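Local coordinates for protein L-asparaginase I (Vibrio cholerae, PDB 2OCD) that probably catalyses the hydrolysis of L-asparagine to L-aspartate and ammonium, working as a cytoplasmic homotetramer, at residues F85-G90 and V112-S117; G116-L121 and L149-R154; P207-P212 and L313-L318; L307-Y312 and A325-V330. All coordinates share one frame; numbering follows the deposited sequence.

Overall arrangement
Contacts 1 and 2 share Gly116 and Ser117, and their centres lie 9 Å apart on the sheet where strand 84-88 pairs with 112-115 and 112-115 with 147-151. Both border the predicted active site: the side chain of His89 is about 4 Å from that of Ser60, and Ser117 about 5 Å from Thr14. Contacts 3 and 4 lie away from it and share helix 303-315, with centres 10 Å apart; contact 3 uses its end and contact 4 the preceding turns. Neither touches the first pair: contacts 2 and 4 have centres 28 Å apart, on opposite sides of the chain's centre, with nearest atoms still about 12 Å apart.

Contact 1 (F85-G90 and V112-S117); sequences FVILHG and VIVTGS
Two rings meet valines of 112-117. The Phe85 ring, which leads away from strand 112-115, receives CG2 of Val112 obliquely, while Val114 CG1 approaches the His89 ring obliquely and lies 4.0 Å from His89 CB. With CG anti to the backbone N (chi1 -166°), the imidazole of His89 projects from the face that carries Ile87 and Val114, and its NE2 is hydrogen-bonded to Thr97 OG1. Between the rings, Ile87 CD1 crosses to Val112 CG1 at 3.4 Å. On the other face, Thr115 CG2 sits beside Leu88 CD2 at 3.5 Å and also touches Val86 CG1, whereas its hydroxyl turns to Phe150 O.

The backbones run parallel, 21° apart. Ile113 N bonds to Phe85 O at 3.0 Å, then Ile87 uses both polar groups, its N to Ile113 O at 2.8 Å and its O from Thr115 N at 2.9 Å; the last bond, His89 N to Thr115 O, is weak. Helix 94-104 covers the Ile87 and Val114 face and helix 127-141 the Val86 and Thr115 face. Strand 84-88, helix 94-104 and strand 112-115 thus form a beta-alpha-beta crossover, whose C-terminal strand ends border the predicted substrate site.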
loop_
_atom_site.group_PDB
_atom_site.type_symbol
_atom_site.label_atom_id
_atom_site.label_comp_id
_atom_site.label_asym_id
_atom_site.label_seq_id
_atom_site.Cartn_x
_atom_site.Cartn_y
_atom_site.Cartn_z
ATOM N N PHE B 85 5.970 -1.417 -32.059
ATOM C CA PHE B 85 5.642 -0.002 -32.220
ATOM C C PHE B 85 5.422 0.643 -30.905
ATOM O O PHE B 85 4.731 0.067 -30.081
ATOM C CB PHE B 85 4.377 0.111 -33.044
ATOM C CG PHE B 85 4.466 -0.638 -34.337
ATOM C CD1 PHE B 85 4.979 -0.026 -35.457
ATOM C CD2 PHE B 85 4.104 -1.978 -34.403
ATOM C CE1 PHE B 85 5.097 -0.699 -36.596
ATOM C CE2 PHE B 85 4.243 -2.660 -35.543
ATOM C CZ PHE B 85 4.743 -2.021 -36.653
ATOM N N VAL B 86 6.006 1.828 -30.716
ATOM C CA VAL B 86 5.778 2.688 -29.557
ATOM C C VAL B 86 5.222 4.015 -29.997
ATOM O O VAL B 86 5.823 4.701 -30.799
ATOM C CB VAL B 86 7.086 3.001 -28.787
ATOM C CG1 VAL B 86 6.821 3.992 -27.603
ATOM C CG2 VAL B 86 7.711 1.713 -28.267
ATOM N N ILE B 87 4.083 4.400 -29.438
ATOM C CA ILE B 87 3.437 5.638 -29.810
ATOM C C ILE B 87 3.631 6.590 -28.639
ATOM O O ILE B 87 3.058 6.386 -27.553
ATOM C CB ILE B 87 1.936 5.404 -30.100
ATOM C CG1 ILE B 87 1.748 4.590 -31.382
ATOM C CG2 ILE B 87 1.163 6.714 -30.242
ATOM C CD1 ILE B 87 0.409 3.771 -31.428
ATOM N N LEU B 88 4.448 7.621 -28.861
ATOM C CA LEU B 88 4.572 8.758 -27.913
ATOM C C LEU B 88 3.455 9.737 -28.115
ATOM O O LEU B 88 3.140 10.090 -29.210
ATOM C CB LEU B 88 5.914 9.492 -28.037
ATOM C CG LEU B 88 7.131 8.603 -27.795
ATOM C CD1 LEU B 88 8.431 9.459 -27.912
ATOM C CD2 LEU B 88 6.962 7.812 -26.391
ATOM N N HIS B 89 2.880 10.176 -27.017
ATOM C CA HIS B 89 1.542 10.778 -26.969
ATOM C C HIS B 89 1.455 11.635 -25.702
ATOM O O HIS B 89 2.088 11.341 -24.726
ATOM C CB HIS B 89 0.522 9.644 -26.909
ATOM C CG HIS B 89 -0.889 10.063 -27.173
ATOM N ND1 HIS B 89 -1.589 10.914 -26.343
ATOM C CD2 HIS B 89 -1.746 9.708 -28.160
ATOM C CE1 HIS B 89 -2.813 11.068 -26.813
ATOM N NE2 HIS B 89 -2.933 10.339 -27.908
ATOM N N GLY B 90 0.711 12.726 -25.733
ATOM C CA GLY B 90 0.451 13.475 -24.537
ATOM C C GLY B 90 -0.514 12.701 -23.650
ATOM O O GLY B 90 -1.354 11.951 -24.151
ATOM N N VAL B 112 1.968 -2.906 -29.681
ATOM C CA VAL B 112 1.783 -1.463 -29.801
ATOM C C VAL B 112 1.619 -0.922 -28.394
ATOM O O VAL B 112 0.685 -1.254 -27.700
ATOM C CB VAL B 112 0.572 -1.087 -30.661
ATOM C CG1 VAL B 112 0.632 0.375 -31.002
ATOM C CG2 VAL B 112 0.531 -1.903 -31.905
ATOM N N ILE B 113 2.604 -0.121 -27.988
ATOM C CA ILE B 113 2.718 0.436 -26.674
ATOM C C ILE B 113 2.649 1.949 -26.789
ATOM O O ILE B 113 3.532 2.585 -27.375
ATOM C CB ILE B 113 4.062 0.081 -26.050
ATOM C CG1 ILE B 113 4.339 -1.421 -26.092
ATOM C CG2 ILE B 113 4.081 0.498 -24.611
ATOM C CD1 ILE B 113 5.594 -1.829 -25.217
ATOM N N VAL B 114 1.607 2.524 -26.212
ATOM C CA VAL B 114 1.449 3.976 -26.088
ATOM C C VAL B 114 2.109 4.440 -24.776
ATOM O O VAL B 114 1.880 3.864 -23.718
ATOM C CB VAL B 114 -0.044 4.352 -26.067
ATOM C CG1 VAL B 114 -0.243 5.876 -25.955
ATOM C CG2 VAL B 114 -0.741 3.742 -27.288
ATOM N N THR B 115 2.956 5.456 -24.852
ATOM C CA THR B 115 3.562 5.996 -23.647
ATOM C C THR B 115 3.854 7.476 -23.774
ATOM O O THR B 115 3.560 8.111 -24.790
ATOM C CB THR B 115 4.818 5.167 -23.236
ATOM O OG1 THR B 115 5.220 5.504 -21.895
ATOM C CG2 THR B 115 5.943 5.372 -24.140
ATOM N N GLY B 116 4.417 8.027 -22.718
ATOM C CA GLY B 116 4.672 9.464 -22.630
ATOM C C GLY B 116 5.357 9.773 -21.320
ATOM O O GLY B 116 5.933 8.884 -20.661
ATOM N N SER B 117 5.298 11.038 -20.928
ATOM C CA SER B 117 5.847 11.463 -19.675
ATOM C C SER B 117 5.248 12.802 -19.218
ATOM O O SER B 117 4.676 13.537 -19.996
ATOM C CB SER B 117 7.369 11.555 -19.800
ATOM O OG SER B 117 7.759 12.755 -20.467
#

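Contact 2 (G116-L121 and L149-R154)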
loop_
_atom_site.group_PDB
_atom_site.type_symbol
_atom_site.label_atom_id
_atom_site.label_comp_id
_atom_site.label_asym_id
_atom_site.label_seq_id
_atom_site.Cartn_x
_atom_site.Cartn_y
_atom_site.Cartn_z
ATOM N N GLY B 116 4.417 8.027 -22.718
ATOM C CA GLY B 116 4.672 9.464 -22.630
ATOM C C GLY B 116 5.357 9.773 -21.320
ATOM O O GLY B 116 5.933 8.884 -20.661
ATOM N N SER B 117 5.298 11.038 -20.928
ATOM C CA SER B 117 5.847 11.463 -19.675
ATOM C C SER B 117 5.248 12.802 -19.218
ATOM O O SER B 117 4.676 13.537 -19.996
ATOM C CB SER B 117 7.369 11.555 -19.800
ATOM O OG SER B 117 7.759 12.755 -20.467
ATOM N N GLN B 118 5.357 13.067 -17.919
ATOM C CA GLN B 118 4.934 14.335 -17.347
ATOM C C GLN B 118 5.971 15.377 -17.641
ATOM O O GLN B 118 5.641 16.522 -17.811
ATOM C CB GLN B 118 4.820 14.258 -15.815
ATOM C CG GLN B 118 3.721 13.378 -15.302
ATOM C CD GLN B 118 3.714 13.285 -13.755
ATOM O OE1 GLN B 118 3.584 12.177 -13.180
ATOM N NE2 GLN B 118 3.860 14.446 -13.080
ATOM N N ILE B 119 7.234 14.982 -17.615
ATOM C CA ILE B 119 8.341 15.927 -17.698
ATOM C C ILE B 119 9.049 15.735 -19.049
ATOM O O ILE B 119 9.339 14.608 -19.448
ATOM C CB ILE B 119 9.363 15.677 -16.542
ATOM C CG1 ILE B 119 8.706 15.759 -15.147
ATOM C CG2 ILE B 119 10.478 16.640 -16.599
ATOM C CD1 ILE B 119 8.100 17.096 -14.815
ATOM N N PRO B 120 9.372 16.821 -19.755
ATOM C CA PRO B 120 10.088 16.531 -20.993
ATOM C C PRO B 120 11.379 15.764 -20.750
ATOM O O PRO B 120 11.998 15.965 -19.736
ATOM C CB PRO B 120 10.410 17.907 -21.561
ATOM C CG PRO B 120 9.590 18.855 -20.798
ATOM C CD PRO B 120 9.186 18.253 -19.511
ATOM N N LEU B 121 11.773 14.917 -21.691
ATOM C CA LEU B 121 13.063 14.184 -21.666
ATOM C C LEU B 121 14.262 15.097 -21.391
ATOM O O LEU B 121 15.173 14.747 -20.615
ATOM C CB LEU B 121 13.298 13.423 -22.999
ATOM C CG LEU B 121 14.318 12.262 -23.082
ATOM C CD1 LEU B 121 14.004 11.032 -22.120
ATOM C CD2 LEU B 121 14.444 11.803 -24.539
ATOM N N LEU B 149 -0.356 0.264 -22.665
ATOM C CA LEU B 149 -0.106 1.644 -22.184
ATOM C C LEU B 149 0.904 1.559 -21.071
ATOM O O LEU B 149 0.681 0.865 -20.069
ATOM C CB LEU B 149 -1.407 2.326 -21.722
ATOM C CG LEU B 149 -1.420 3.821 -21.338
ATOM C CD1 LEU B 149 -2.804 4.515 -21.511
ATOM C CD2 LEU B 149 -0.983 4.087 -19.927
ATOM N N PHE B 150 2.030 2.222 -21.252
ATOM C CA PHE B 150 3.068 2.114 -20.276
ATOM C C PHE B 150 3.226 3.431 -19.498
ATOM O O PHE B 150 3.433 4.503 -20.111
ATOM C CB PHE B 150 4.347 1.674 -20.966
ATOM C CG PHE B 150 5.454 1.374 -20.030
ATOM C CD1 PHE B 150 5.392 0.274 -19.190
ATOM C CD2 PHE B 150 6.562 2.149 -19.990
ATOM C CE1 PHE B 150 6.424 -0.015 -18.292
ATOM C CE2 PHE B 150 7.581 1.848 -19.095
ATOM C CZ PHE B 150 7.497 0.783 -18.252
ATOM N N PHE B 151 3.073 3.348 -18.170
ATOM C CA PHE B 151 3.260 4.494 -17.278
ATOM C C PHE B 151 3.416 4.012 -15.835
ATOM O O PHE B 151 2.936 2.913 -15.492
ATOM C CB PHE B 151 2.083 5.466 -17.387
ATOM C CG PHE B 151 2.474 6.938 -17.452
ATOM C CD1 PHE B 151 2.868 7.509 -18.652
ATOM C CD2 PHE B 151 2.377 7.752 -16.327
ATOM C CE1 PHE B 151 3.186 8.874 -18.726
ATOM C CE2 PHE B 151 2.671 9.117 -16.365
ATOM C CZ PHE B 151 3.071 9.688 -17.564
ATOM N N ASN B 152 4.069 4.825 -15.004
ATOM C CA ASN B 152 4.306 4.463 -13.605
ATOM C C ASN B 152 4.876 3.038 -13.518
ATOM O O ASN B 152 4.381 2.239 -12.765
ATOM C CB ASN B 152 2.999 4.546 -12.766
ATOM C CG ASN B 152 2.151 5.830 -13.055
ATOM O OD1 ASN B 152 1.157 5.792 -13.815
ATOM N ND2 ASN B 152 2.535 6.955 -12.446
ATOM N N ASN B 153 5.836 2.675 -14.366
ATOM C CA ASN B 153 6.481 1.354 -14.307
ATOM C C ASN B 153 5.583 0.132 -14.509
ATOM O O ASN B 153 5.931 -1.002 -14.149
ATOM C CB ASN B 153 7.245 1.182 -12.999
ATOM C CG ASN B 153 8.266 2.249 -12.790
ATOM O OD1 ASN B 153 9.064 2.553 -13.677
ATOM N ND2 ASN B 153 8.248 2.846 -11.612
ATOM N N ARG B 154 4.438 0.334 -15.120
ATOM C CA ARG B 154 3.545 -0.794 -15.372
ATOM C C ARG B 154 2.925 -0.732 -16.766
ATOM O O ARG B 154 2.729 0.347 -17.319
ATOM C CB ARG B 154 2.502 -0.889 -14.287
ATOM C CG ARG B 154 1.385 0.120 -14.347
ATOM C CD ARG B 154 0.400 -0.043 -13.147
ATOM N NE ARG B 154 0.948 0.619 -11.951
ATOM C CZ ARG B 154 0.688 1.874 -11.562
ATOM N NH1 ARG B 154 -0.163 2.644 -12.212
ATOM N NH2 ARG B 154 1.292 2.351 -10.500
#
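Gly116 begins the contact by setting its carbonyl oxygen against the Phe151 ring, with Gly116 O 3.4 Å from Phe151 CE1. The oxygen comes in obliquely, and no hydrogen bond links the two segments, which bury only 151 Å² between them. At Ser117 the backbone passes the rim of the same ring: its N lies near the ring plane, 3.7 Å from Phe151 CE1. The Ser117 side chain points away and serves its own loop instead, OG donating to Ile119 O at 2.6 Å from above the carbonyl plane, 49° out of it. Gln118 completes the passage, its N 4.1 Å from Phe151 CZ and its CG 4.4 Å from the same atom; its amide continues outward to Gly168 O through NE2. Ile185 of the second subunit packs on Gln118 and Ile119.

The ring reaches this backbone through a first torsion well off the staggered positions (chi1 -136°). Phe151 also packs on Thr91, a predicted active-site residue, so the ring probably borders the catalytic pocket. The same residue opens a type I' turn ending at Arg154, closed by mutual bonds between the N and O of these two residues. This turn joins strands 147-151 and 154-157 as a tight hairpin.

Phe151 packs on Met94 of helix 94-104 and edge-to-face with Phe172 of strand 171-173, while Asp127, at the start of helix 127-141, accepts from the N of both Gln118 and Ile119.

Contact 3 (P207-P212 and L313-L318); sequences PITPQP and LLSQNL
Ser315 OG is the polar centre at which Thr209 and Gln211 meet helix 303-315. It accepts from Thr209 N at 3.0 Å along a nearly straight bond (163°). Two longer bonds, Thr209 OG1 to Ser315 OG at 3.2 Å and Gln211 NE2 to Ser315 OG at 3.3 Å, probably share what remains of its accepting capacity. The hydroxyl also donates to His311 O, one turn back along the helix, which it reaches because OG stands anti to the carbonyl carbon, beside the backbone N (chi1 -71°). One hydroxyl thus ties the C-terminal part of helix 303-315 to the loop 207-212.

That loop leads into strand 213-217, the first strand of the parallel four-stranded sheet of the C-terminal alpha/beta domain. It also touches helix 65-78 of the N-terminal half, where Gln69 OE1 takes the N of Ile208, so it runs between the two halves of the fold.

Gln211 has both ends of its amide engaged. OE1 pairs with Asn236 ND2, while NE2 adds a weak bond to Thr209 O to the one it gives Ser315. A bend at chi2 brings this amide over Leu314, with Gln211 CD 3.8 Å from Leu314 CB. At the start of the loop, Pro207 O and Gln316 OE1 are placed 2.9 Å apart although both are acceptors, which makes the modelled amide orientation of Gln316 doubtful.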
loop_
_atom_site.group_PDB
_atom_site.type_symbol
_atom_site.label_atom_id
_atom_site.label_comp_id
_atom_site.label_asym_id
_atom_site.label_seq_id
_atom_site.Cartn_x
_atom_site.Cartn_y
_atom_site.Cartn_z
ATOM N N PRO B 207 -11.765 1.384 -40.157
ATOM C CA PRO B 207 -11.940 2.835 -40.048
ATOM C C PRO B 207 -12.754 3.290 -38.858
ATOM O O PRO B 207 -13.548 2.518 -38.295
ATOM C CB PRO B 207 -12.723 3.198 -41.295
ATOM C CG PRO B 207 -13.534 2.013 -41.554
ATOM C CD PRO B 207 -12.629 0.822 -41.206
ATOM N N ILE B 208 -12.555 4.561 -38.507
ATOM C CA ILE B 208 -13.250 5.206 -37.403
ATOM C C ILE B 208 -13.471 6.674 -37.760
ATOM O O ILE B 208 -12.581 7.319 -38.349
ATOM C CB ILE B 208 -12.411 5.083 -36.151
ATOM C CG1 ILE B 208 -13.235 5.265 -34.876
ATOM C CG2 ILE B 208 -11.215 6.013 -36.268
ATOM C CD1 ILE B 208 -12.714 4.289 -33.659
ATOM N N THR B 209 -14.686 7.146 -37.453
ATOM C CA THR B 209 -15.141 8.515 -37.676
ATOM C C THR B 209 -15.982 8.966 -36.457
ATOM O O THR B 209 -16.570 8.106 -35.784
ATOM C CB THR B 209 -16.108 8.605 -38.856
ATOM O OG1 THR B 209 -17.263 7.852 -38.517
ATOM C CG2 THR B 209 -15.524 8.074 -40.167
ATOM N N PRO B 210 -16.100 10.310 -36.226
ATOM C CA PRO B 210 -16.758 10.877 -35.056
ATOM C C PRO B 210 -18.202 10.501 -34.995
ATOM O O PRO B 210 -18.844 10.432 -36.018
ATOM C CB PRO B 210 -16.661 12.391 -35.284
ATOM C CG PRO B 210 -15.534 12.577 -36.252
ATOM C CD PRO B 210 -15.621 11.377 -37.131
ATOM N N GLN B 211 -18.715 10.301 -33.799
ATOM C CA GLN B 211 -20.082 9.886 -33.615
ATOM C C GLN B 211 -20.650 10.741 -32.526
ATOM O O GLN B 211 -19.964 11.001 -31.538
ATOM C CB GLN B 211 -20.176 8.426 -33.176
ATOM C CG GLN B 211 -19.550 7.436 -34.139
ATOM C CD GLN B 211 -20.336 7.290 -35.438
ATOM O OE1 GLN B 211 -21.579 7.489 -35.465
ATOM N NE2 GLN B 211 -19.627 6.971 -36.524
ATOM N N PRO B 212 -21.907 11.183 -32.705
ATOM C CA PRO B 212 -22.587 11.992 -31.723
ATOM C C PRO B 212 -23.061 11.116 -30.563
ATOM O O PRO B 212 -24.205 10.708 -30.527
ATOM C CB PRO B 212 -23.745 12.594 -32.524
ATOM C CG PRO B 212 -24.056 11.540 -33.555
ATOM C CD PRO B 212 -22.748 10.940 -33.897
ATOM N N LEU B 313 -17.738 0.431 -33.667
ATOM C CA LEU B 313 -18.898 -0.268 -34.228
ATOM C C LEU B 313 -19.859 0.622 -35.016
ATOM O O LEU B 313 -20.351 0.242 -36.104
ATOM C CB LEU B 313 -19.701 -0.966 -33.130
ATOM C CG LEU B 313 -19.023 -2.152 -32.449
ATOM C CD1 LEU B 313 -19.763 -2.379 -31.153
ATOM C CD2 LEU B 313 -18.978 -3.460 -33.331
ATOM N N LEU B 314 -20.143 1.800 -34.481
ATOM C CA LEU B 314 -21.058 2.690 -35.166
ATOM C C LEU B 314 -20.431 3.198 -36.471
ATOM O O LEU B 314 -21.159 3.741 -37.316
ATOM C CB LEU B 314 -21.447 3.868 -34.262
ATOM C CG LEU B 314 -22.416 3.549 -33.120
ATOM C CD1 LEU B 314 -22.293 4.606 -32.000
ATOM C CD2 LEU B 314 -23.887 3.449 -33.614
ATOM N N SER B 315 -19.100 3.044 -36.629
ATOM C CA SER B 315 -18.358 3.546 -37.835
ATOM C C SER B 315 -18.251 2.507 -38.927
ATOM O O SER B 315 -17.907 2.817 -40.031
ATOM C CB SER B 315 -16.913 4.006 -37.495
ATOM O OG SER B 315 -16.850 5.219 -36.745
ATOM N N GLN B 316 -18.484 1.257 -38.607
ATOM C CA GLN B 316 -18.626 0.238 -39.638
ATOM C C GLN B 316 -20.037 0.360 -40.121
ATOM O O GLN B 316 -20.823 1.102 -39.548
ATOM C CB GLN B 316 -18.316 -1.156 -39.075
ATOM C CG GLN B 316 -16.778 -1.453 -39.138
ATOM C CD GLN B 316 -16.011 -0.789 -38.037
ATOM O OE1 GLN B 316 -15.075 0.023 -38.244
ATOM N NE2 GLN B 316 -16.409 -1.135 -36.817
ATOM N N ASN B 317 -20.411 -0.312 -41.174
ATOM C CA ASN B 317 -21.791 -0.116 -41.626
ATOM C C ASN B 317 -22.644 -1.305 -41.233
ATOM O O ASN B 317 -23.183 -2.043 -42.072
ATOM C CB ASN B 317 -21.877 0.310 -43.104
ATOM C CG ASN B 317 -21.588 1.823 -43.275
ATOM O OD1 ASN B 317 -20.417 2.253 -43.385
ATOM N ND2 ASN B 317 -22.654 2.636 -43.232
ATOM N N LEU B 318 -22.766 -1.409 -39.908
ATOM C CA LEU B 318 -23.491 -2.431 -39.221
ATOM C C LEU B 318 -24.919 -1.955 -38.908
ATOM O O LEU B 318 -25.186 -0.758 -38.828
ATOM C CB LEU B 318 -22.776 -2.751 -37.913
ATOM C CG LEU B 318 -21.353 -3.252 -38.053
ATOM C CD1 LEU B 318 -20.657 -3.437 -36.702
ATOM C CD2 LEU B 318 -21.385 -4.539 -38.860
#

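Contact 4 (L307-Y312 and A325-V330)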
loop_
_atom_site.group_PDB
_atom_site.type_symbol
_atom_site.label_atom_id
_atom_site.label_comp_id
_atom_site.label_asym_id
_atom_site.label_seq_id
_atom_site.Cartn_x
_atom_site.Cartn_y
_atom_site.Cartn_z
ATOM N N LEU B 307 -16.470 4.589 -25.163
ATOM C CA LEU B 307 -16.581 5.607 -26.189
ATOM C C LEU B 307 -15.874 5.099 -27.396
ATOM O O LEU B 307 -16.379 5.253 -28.539
ATOM C CB LEU B 307 -16.006 6.929 -25.695
ATOM C CG LEU B 307 -17.228 7.671 -25.147
ATOM C CD1 LEU B 307 -16.996 8.490 -23.841
ATOM C CD2 LEU B 307 -17.812 8.494 -26.303
ATOM N N ALA B 308 -14.752 4.423 -27.130
ATOM C CA ALA B 308 -13.982 3.813 -28.178
ATOM C C ALA B 308 -14.739 2.766 -28.975
ATOM O O ALA B 308 -14.609 2.742 -30.208
ATOM C CB ALA B 308 -12.792 3.196 -27.600
ATOM N N LYS B 309 -15.456 1.874 -28.260
ATOM C CA LYS B 309 -15.974 0.624 -28.820
ATOM C C LYS B 309 -17.183 1.020 -29.625
ATOM O O LYS B 309 -17.395 0.523 -30.746
ATOM C CB LYS B 309 -16.307 -0.393 -27.719
ATOM C CG LYS B 309 -16.656 -1.847 -28.187
ATOM C CD LYS B 309 -16.989 -2.770 -27.009
ATOM C CE LYS B 309 -17.298 -4.230 -27.360
ATOM N NZ LYS B 309 -17.678 -5.080 -26.109
ATOM N N LEU B 310 -17.958 1.956 -29.072
ATOM C CA LEU B 310 -19.079 2.541 -29.808
ATOM C C LEU B 310 -18.616 3.227 -31.117
ATOM O O LEU B 310 -19.287 3.099 -32.164
ATOM C CB LEU B 310 -19.881 3.510 -28.920
ATOM C CG LEU B 310 -20.957 2.928 -27.961
ATOM C CD1 LEU B 310 -21.350 3.918 -26.867
ATOM C CD2 LEU B 310 -22.242 2.409 -28.665
ATOM N N HIS B 311 -17.468 3.916 -31.091
ATOM C CA HIS B 311 -16.998 4.630 -32.275
ATOM C C HIS B 311 -16.510 3.626 -33.331
ATOM O O HIS B 311 -16.596 3.845 -34.546
ATOM C CB HIS B 311 -15.829 5.560 -31.955
ATOM C CG HIS B 311 -16.199 6.967 -31.535
ATOM N ND1 HIS B 311 -16.539 7.298 -30.238
ATOM C CD2 HIS B 311 -16.136 8.146 -32.216
ATOM C CE1 HIS B 311 -16.743 8.608 -30.160
ATOM N NE2 HIS B 311 -16.509 9.145 -31.346
ATOM N N TYR B 312 -15.917 2.549 -32.855
ATOM C CA TYR B 312 -15.530 1.437 -33.722
ATOM C C TYR B 312 -16.757 0.923 -34.430
ATOM O O TYR B 312 -16.813 1.028 -35.649
ATOM C CB TYR B 312 -14.874 0.319 -32.926
ATOM C CG TYR B 312 -14.807 -0.984 -33.645
ATOM C CD1 TYR B 312 -14.148 -1.094 -34.839
ATOM C CD2 TYR B 312 -15.380 -2.122 -33.117
ATOM C CE1 TYR B 312 -14.078 -2.302 -35.526
ATOM C CE2 TYR B 312 -15.314 -3.343 -33.798
ATOM C CZ TYR B 312 -14.657 -3.420 -35.003
ATOM O OH TYR B 312 -14.563 -4.628 -35.688
ATOM N N ALA B 325 -25.533 -6.234 -30.198
ATOM C CA ALA B 325 -24.901 -7.534 -29.924
ATOM C C ALA B 325 -23.389 -7.431 -29.703
ATOM O O ALA B 325 -22.867 -7.949 -28.724
ATOM C CB ALA B 325 -25.218 -8.538 -31.029
ATOM N N LYS B 326 -22.688 -6.716 -30.568
ATOM C CA LYS B 326 -21.238 -6.602 -30.459
ATOM C C LYS B 326 -20.774 -5.836 -29.217
ATOM O O LYS B 326 -19.747 -6.154 -28.631
ATOM C CB LYS B 326 -20.689 -5.961 -31.719
ATOM C CG LYS B 326 -19.957 -6.899 -32.739
ATOM C CD LYS B 326 -20.767 -7.951 -33.337
ATOM C CE LYS B 326 -19.848 -8.937 -34.156
ATOM N NZ LYS B 326 -18.889 -9.832 -33.311
HETATM N N MSE B 327 -21.515 -4.814 -28.807
HETATM C CA MSE B 327 -21.174 -4.075 -27.601
HETATM C C MSE B 327 -21.153 -5.015 -26.379
HETATM O O MSE B 327 -20.403 -4.786 -25.401
HETATM C CB MSE B 327 -22.210 -2.967 -27.339
HETATM C CG MSE B 327 -22.101 -1.735 -28.188
HETATM SE SE MSE B 327 -20.412 -0.865 -27.777
HETATM C CE MSE B 327 -20.888 -0.051 -26.081
ATOM N N GLN B 328 -21.964 -6.072 -26.444
ATOM C CA GLN B 328 -22.061 -7.049 -25.350
ATOM C C GLN B 328 -21.089 -8.208 -25.520
ATOM O O GLN B 328 -21.123 -9.170 -24.772
ATOM C CB GLN B 328 -23.498 -7.586 -25.255
ATOM C CG GLN B 328 -24.500 -6.514 -24.799
ATOM C CD GLN B 328 -25.986 -6.970 -24.930
ATOM O OE1 GLN B 328 -26.549 -6.947 -26.029
ATOM N NE2 GLN B 328 -26.622 -7.319 -23.797
ATOM N N GLN B 329 -20.238 -8.147 -26.518
ATOM C CA GLN B 329 -19.291 -9.215 -26.726
ATOM C C GLN B 329 -17.870 -8.677 -26.511
ATOM O O GLN B 329 -17.617 -7.495 -26.779
ATOM C CB GLN B 329 -19.522 -9.809 -28.115
ATOM C CG GLN B 329 -18.395 -10.655 -28.685
ATOM C CD GLN B 329 -18.662 -11.035 -30.158
ATOM O OE1 GLN B 329 -19.377 -10.321 -30.894
ATOM N NE2 GLN B 329 -18.113 -12.151 -30.579
ATOM N N VAL B 330 -16.996 -9.532 -25.945
ATOM C CA VAL B 330 -15.643 -9.180 -25.594
ATOM C C VAL B 330 -14.885 -9.187 -26.879
ATOM O O VAL B 330 -14.789 -10.220 -27.526
ATOM C CB VAL B 330 -14.968 -10.159 -24.570
ATOM C CG1 VAL B 330 -13.548 -9.704 -24.259
ATOM C CG2 VAL B 330 -15.767 -10.255 -23.287
#
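Lys309, in helix 303-315, and Met327, in helix 320-327, come nearest at the backbone, with their CA atoms 7.1 Å apart, and side chains span the rest.

The lysine is fully stretched: CG stands anti to the backbone N (chi1 -171°) and every later torsion is also anti. This carries the ammonium group to the backbone carbonyls near the C-terminal end of helix 320-327. There NZ donates to Met327 O at 2.8 Å and to Gln329 O at 2.5 Å, the latter a short value to be read with caution. The two carbonyls are used differently. Above Met327 O the nitrogen stands 59° out of the carbonyl plane, whereas at Gln329 O it is tilted by 31° and lies closer to the direction of the C=O bond.

Met327, a selenomethionine in this crystal, runs the other way. Its selenium slides past the lysine's aliphatic part, 3.9 Å from Lys309 CG. The Met327 and Leu310 side chains cross at about a right angle, and bends at chi2 and chi3 bring Met327 CE to 3.5 Å from Leu310 CG. Leu310 in turn rests on Ile213 and Ile239 of the C-terminal domain's parallel sheet, and Phe103 of helix 94-104 packs on Lys309.

Glu334 OE2 forms a salt bridge with NZ and probably balances the charge of this buried lysine, while the two carbonyls accept its hydrogens. Placed near the C-terminal end of helix 320-327, the ammonium would probably also be stabilised by the negative end of that helix's dipole.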